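PDB 3G5S: methylenetetrahydrofolate--tRNA-(uracil-5-)-methyltransferase TrmFO from Thermus thermophilus, which catalyses the folate- and FAD-dependent methylation of uridine 54 in tRNA to 5-methyluridine. Local coordinates for residues Gly56-Thr61 against Leu66-Met71; Glu371-Gly376 against Glu422-Trp427. All blocks are in the same frame, centred on the assembly; numbering follows the deposited sequence. Where two conformers were deposited one is given.

Contact 1 of 2, residues Gly56-Thr61 against Leu66-Met71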
loop_
_atom_site.group_PDB
_atom_site.type_symbol
_atom_site.label_atom_id
_atom_site.label_comp_id
_atom_site.label_asym_id
_atom_site.label_seq_id
_atom_site.Cartn_x
_atom_site.Cartn_y
_atom_site.Cartn_z
ATOM N N GLY A 56 -5.584 12.223 -1.364
ATOM C CA GLY A 56 -4.230 12.446 -1.838
ATOM C C GLY A 56 -4.088 13.691 -2.695
ATOM O O GLY A 56 -5.072 14.232 -3.197
ATOM N N GLY A 57 -2.849 14.144 -2.867
ATOM C CA GLY A 57 -2.564 15.294 -3.705
ATOM C C GLY A 57 -2.959 15.071 -5.156
ATOM O O GLY A 57 -2.756 13.989 -5.702
ATOM N N GLU A 58 -3.508 16.108 -5.782
ATOM C CA GLU A 58 -4.045 16.019 -7.142
ATOM C C GLU A 58 -3.041 16.358 -8.233
ATOM O O GLU A 58 -3.251 16.030 -9.403
ATOM C CB GLU A 58 -5.197 17.007 -7.309
ATOM C CG GLU A 58 -6.481 16.646 -6.623
ATOM C CD GLU A 58 -7.633 17.448 -7.191
ATOM O OE1 GLU A 58 -7.775 18.637 -6.831
ATOM O OE2 GLU A 58 -8.382 16.897 -8.021
ATOM N N GLY A 59 -1.972 17.049 -7.864
ATOM C CA GLY A 59 -1.047 17.572 -8.853
ATOM C C GLY A 59 -0.417 16.531 -9.766
ATOM O O GLY A 59 -0.337 15.351 -9.425
ATOM N N GLU A 60 0.041 16.980 -10.933
ATOM C CA GLU A 60 0.724 16.114 -11.895
ATOM C C GLU A 60 2.092 15.677 -11.396
ATOM O O GLU A 60 2.768 14.860 -12.029
ATOM C CB GLU A 60 0.892 16.819 -13.236
ATOM C CG GLU A 60 -0.372 16.909 -14.053
ATOM C CD GLU A 60 -0.181 17.734 -15.306
ATOM O OE1 GLU A 60 0.972 18.123 -15.588
ATOM O OE2 GLU A 60 -1.183 18.001 -16.001
ATOM N N THR A 61 2.504 16.231 -10.264
ATOM C CA THR A 61 3.742 15.798 -9.636
ATOM C C THR A 61 3.497 14.764 -8.537
ATOM O O THR A 61 4.448 14.312 -7.900
ATOM C CB THR A 61 4.497 16.975 -9.012
ATOM O OG1 THR A 61 3.676 17.571 -8.006
ATOM C CG2 THR A 61 4.843 18.011 -10.069
ATOM N N LEU A 66 -1.726 10.840 -10.181
ATOM C CA LEU A 66 -1.796 9.965 -11.340
ATOM C C LEU A 66 -2.834 8.862 -11.120
ATOM O O LEU A 66 -3.649 8.581 -11.998
ATOM C CB LEU A 66 -0.437 9.359 -11.658
ATOM C CG LEU A 66 -0.425 8.289 -12.748
ATOM C CD1 LEU A 66 -1.050 8.784 -14.050
ATOM C CD2 LEU A 66 0.978 7.757 -12.988
ATOM N N LEU A 67 -2.818 8.236 -9.949
ATOM C CA LEU A 67 -3.771 7.160 -9.691
ATOM C C LEU A 67 -5.217 7.678 -9.740
ATOM O O LEU A 67 -6.110 6.996 -10.251
ATOM C CB LEU A 67 -3.457 6.482 -8.359
ATOM C CG LEU A 67 -4.272 5.226 -8.030
ATOM C CD1 LEU A 67 -4.164 4.170 -9.109
ATOM C CD2 LEU A 67 -3.823 4.654 -6.702
ATOM N N GLN A 68 -5.450 8.888 -9.225
ATOM C CA GLN A 68 -6.768 9.511 -9.331
ATOM C C GLN A 68 -7.196 9.653 -10.785
ATOM O O GLN A 68 -8.327 9.337 -11.148
ATOM C CB GLN A 68 -6.770 10.886 -8.658
ATOM C CG GLN A 68 -6.674 10.812 -7.143
ATOM C CD GLN A 68 -6.308 12.136 -6.500
ATOM O OE1 GLN A 68 -6.262 13.175 -7.159
ATOM N NE2 GLN A 68 -6.039 12.102 -5.199
ATOM N N ALA A 69 -6.290 10.155 -11.617
ATOM C CA ALA A 69 -6.588 10.349 -13.031
ATOM C C ALA A 69 -6.860 9.024 -13.741
ATOM O O ALA A 69 -7.774 8.930 -14.566
ATOM C CB ALA A 69 -5.459 11.114 -13.722
ATOM N N GLU A 70 -6.068 8.005 -13.424
ATOM C CA GLU A 70 -6.289 6.683 -13.997
ATOM C C GLU A 70 -7.666 6.170 -13.622
ATOM O O GLU A 70 -8.387 5.632 -14.453
ATOM C CB GLU A 70 -5.218 5.701 -13.503
ATOM C CG GLU A 70 -3.836 5.982 -14.061
ATOM C CD GLU A 70 -2.726 5.119 -13.470
ATOM O OE1 GLU A 70 -2.967 4.288 -12.551
ATOM O OE2 GLU A 70 -1.575 5.300 -13.943
HETATM N N MSE A 71 -8.025 6.313 -12.354
HETATM C CA MSE A 71 -9.309 5.802 -11.896
HETATM C C MSE A 71 -10.493 6.556 -12.518
HETATM O O MSE A 71 -11.526 5.947 -12.787
HETATM C CB MSE A 71 -9.351 5.750 -10.371
HETATM C CG MSE A 71 -8.500 4.608 -9.807
HETATM SE SE MSE A 71 -9.078 2.843 -10.454
HETATM C CE MSE A 71 -7.819 2.665 -11.927
HETATM O O HOH W 1 -7.601 14.528 -9.056
#

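Contact 2 of 2, residues Glu371-Gly376 against Glu422-Trp427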
loop_
_atom_site.group_PDB
_atom_site.type_symbol
_atom_site.label_atom_id
_atom_site.label_comp_id
_atom_site.label_asym_id
_atom_site.label_seq_id
_atom_site.Cartn_x
_atom_site.Cartn_y
_atom_site.Cartn_z
ATOM N N GLU A 371 3.324 -1.450 -16.361
ATOM C CA GLU A 371 4.249 -0.957 -15.340
ATOM C C GLU A 371 4.341 0.571 -15.271
ATOM O O GLU A 371 4.661 1.124 -14.217
ATOM C CB GLU A 371 5.651 -1.550 -15.570
ATOM C CG GLU A 371 6.244 -1.216 -16.941
ATOM C CD GLU A 371 7.698 -1.640 -17.095
ATOM O OE1 GLU A 371 8.257 -2.219 -16.142
ATOM O OE2 GLU A 371 8.281 -1.388 -18.172
ATOM N N GLU A 372 4.084 1.245 -16.391
ATOM C CA GLU A 372 4.157 2.708 -16.435
ATOM C C GLU A 372 2.987 3.372 -15.731
ATOM O O GLU A 372 3.083 4.537 -15.348
ATOM C CB GLU A 372 4.214 3.221 -17.875
ATOM C CG GLU A 372 5.486 2.876 -18.611
ATOM C CD GLU A 372 5.575 1.414 -19.002
ATOM O OE1 GLU A 372 4.528 0.726 -19.031
ATOM O OE2 GLU A 372 6.707 0.962 -19.297
ATOM N N SER A 373 1.871 2.659 -15.605
ATOM C CA SER A 373 0.724 3.212 -14.908
ATOM C C SER A 373 0.922 3.038 -13.415
ATOM O O SER A 373 1.628 2.128 -12.970
ATOM C CB SER A 373 -0.583 2.565 -15.366
ATOM O OG SER A 373 -0.713 1.231 -14.930
HETATM N N MSE A 374 0.298 3.908 -12.637
HETATM C CA MSE A 374 0.441 3.800 -11.193
HETATM C C MSE A 374 -0.256 2.540 -10.665
HETATM O O MSE A 374 0.294 1.833 -9.820
HETATM C CB MSE A 374 -0.073 5.054 -10.492
HETATM C CG MSE A 374 0.210 5.099 -8.996
HETATM SE SE MSE A 374 2.105 4.903 -8.541
HETATM C CE MSE A 374 2.815 6.386 -9.566
ATOM N N LEU A 375 -1.456 2.239 -11.150
ATOM C CA LEU A 375 -2.108 1.011 -10.697
ATOM C C LEU A 375 -1.269 -0.204 -11.089
ATOM O O LEU A 375 -1.099 -1.133 -10.298
ATOM C CB LEU A 375 -3.532 0.892 -11.242
ATOM C CG LEU A 375 -4.254 -0.396 -10.832
ATOM C CD1 LEU A 375 -4.243 -0.595 -9.311
ATOM C CD2 LEU A 375 -5.673 -0.398 -11.368
ATOM N N GLY A 376 -0.738 -0.200 -12.307
ATOM C CA GLY A 376 0.112 -1.284 -12.755
ATOM C C GLY A 376 1.368 -1.423 -11.918
ATOM O O GLY A 376 1.770 -2.522 -11.545
ATOM N N GLU A 422 -1.257 7.990 -20.180
ATOM C CA GLU A 422 -1.401 7.532 -21.553
ATOM C C GLU A 422 -1.339 6.009 -21.643
ATOM O O GLU A 422 -2.129 5.388 -22.353
ATOM C CB GLU A 422 -0.325 8.155 -22.454
ATOM C CG GLU A 422 -0.379 7.648 -23.895
ATOM C CD GLU A 422 0.771 8.138 -24.765
ATOM O OE1 GLU A 422 1.460 9.103 -24.380
ATOM O OE2 GLU A 422 0.977 7.558 -25.850
ATOM N N ALA A 423 -0.388 5.412 -20.930
ATOM C CA ALA A 423 -0.245 3.959 -20.930
ATOM C C ALA A 423 -1.497 3.296 -20.364
ATOM O O ALA A 423 -1.967 2.290 -20.893
ATOM C CB ALA A 423 0.976 3.536 -20.131
ATOM N N PHE A 424 -2.036 3.862 -19.290
ATOM C CA PHE A 424 -3.225 3.300 -18.679
ATOM C C PHE A 424 -4.421 3.384 -19.620
ATOM O O PHE A 424 -5.199 2.436 -19.748
ATOM C CB PHE A 424 -3.533 4.011 -17.369
ATOM C CG PHE A 424 -4.620 3.343 -16.585
ATOM C CD1 PHE A 424 -4.352 2.198 -15.855
ATOM C CD2 PHE A 424 -5.911 3.834 -16.602
ATOM C CE1 PHE A 424 -5.349 1.561 -15.143
ATOM C CE2 PHE A 424 -6.914 3.198 -15.891
ATOM C CZ PHE A 424 -6.627 2.062 -15.162
ATOM N N SER A 425 -4.577 4.533 -20.264
ATOM C CA SER A 425 -5.682 4.731 -21.191
ATOM C C SER A 425 -5.606 3.775 -22.377
ATOM O O SER A 425 -6.620 3.237 -22.812
ATOM C CB SER A 425 -5.722 6.179 -21.674
ATOM O OG SER A 425 -6.090 7.047 -20.619
ATOM N N ALA A 426 -4.404 3.564 -22.901
ATOM C CA ALA A 426 -4.240 2.618 -23.999
ATOM C C ALA A 426 -4.587 1.201 -23.547
ATOM O O ALA A 426 -5.196 0.427 -24.282
ATOM C CB ALA A 426 -2.826 2.681 -24.553
ATOM N N TRP A 427 -4.199 0.863 -22.324
ATOM C CA TRP A 427 -4.534 -0.438 -21.765
ATOM C C TRP A 427 -6.053 -0.601 -21.675
ATOM O O TRP A 427 -6.596 -1.619 -22.105
ATOM C CB TRP A 427 -3.857 -0.611 -20.411
ATOM C CG TRP A 427 -4.239 -1.872 -19.712
ATOM C CD1 TRP A 427 -3.799 -3.140 -19.984
ATOM C CD2 TRP A 427 -5.142 -1.987 -18.610
ATOM N NE1 TRP A 427 -4.384 -4.036 -19.116
ATOM C CE2 TRP A 427 -5.213 -3.355 -18.264
ATOM C CE3 TRP A 427 -5.904 -1.070 -17.884
ATOM C CZ2 TRP A 427 -6.007 -3.820 -17.216
ATOM C CZ3 TRP A 427 -6.699 -1.534 -16.849
ATOM C CH2 TRP A 427 -6.740 -2.894 -16.522
#

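Contact 1 of 2, residues Gly56-Thr61 against Leu66-Met71
Gln68 reaches from its helix to the backbone of Gly56 and the side of Glu58, a clear case of one amide joining a helix to the end of a strand. Earlier in the helix, Leu66 and Leu67 turn to Met374, and Leu67 also packs on Leu344 and Ala348. At Gln68 the side chain runs out extended, and its NE2 donates to Gly56 O over 3.1 Å. The bond is nearly straight at the hydrogen (160°) and lies in the glutamine's own amide plane, yet it arrives above the carbonyl plane of Gly56. The other end of the amide, OE1, lies 3.5 Å from Glu58 CG, where the two side chains cross at about a right angle. A water 2.7 Å from Gln68 OE1 connects it to Glu58 OE2, which also forms a salt bridge with Arg86. Replacing Gln68 by leucine would probably leave Gly56 O without this N-H and the water without its amide partner. Farther along, Met71 packs on Ala348 and Phe424. The contact thus ties helix 63-74 to strand 54-57, an outermost strand of its antiparallel sheet, while helices 343-361, 374-384 and 409-429 receive other sides of the helix.

Contact 2 of 2, residues Glu371-Gly376 against Glu422-Trp427
The phenyl ring of Phe424 presents part of its rim to Ser373, whose CB lies near the ring plane, 3.8 Å from Phe424 CD1. Leu375 meets the ring obliquely through one methyl, with CD2 4.3 Å from Phe424 CE1. Over one face lie the CB and CG methylenes of Glu70, from helix 63-74; on the opposite side the indole of Trp427, one turn along the same helix as the phenylalanine, brings CZ3 to 3.8 Å from Phe424 CE1, with the two ring planes inclined to each other. Phe424 is placed here because its CG stands anti to the backbone N (chi1 -171°), which carries the ring out from helix 409-429 towards the start of helix 374-384.

Beside the aromatic contact, Ala423 meets Glu372 methyl to methylene, the two CB atoms 4.0 Å apart.

Ser373 does two jobs. Its CB supplies the apolar touch on the ring, while OG, set between the backbone N and the carbonyl carbon (chi1 71°), accepts from Gly376 N over 3.0 Å; the bond is bent, at 143°. The same hydroxyl also bonds to Pro370 O, which helps to fix its rotation. A side chain on Gly376 would run into this OG, and glycine therefore suits the position.

Leu375 continues past Phe424 to Ala348 and Phe351 of helix 343-361. Taken together, the arrangement is a classic N-cap: the hydroxyl of Ser373, just ahead of helix 374-384, takes the N-H of Gly376 in the first turn, and the cap residue itself is packed against a phenylalanine in the body of a second helix.

How the contacts relate
Contact 1 is partly buried and largely polar, whereas contact 2 is buried and apolar across its segments; its polar bonds are the cap and those to Pro370 and Glu70. The chemistry follows the place: the first joins a helix to a strand end about 7 Å from the bound FAD, measured from Gly56, and the second packs the start of helix 374-384 and the loop leading into it against helix 409-429. Helix 63-74 is common ground. Its Glu70 bonds across to contact 2, OE2 2.7 Å from Met374 N and OE1 2.9 Å from Leu375 N, probable hydrogen bonds to first-turn amides. The partial positive charge of that helix start would probably favour the ionised carboxylate.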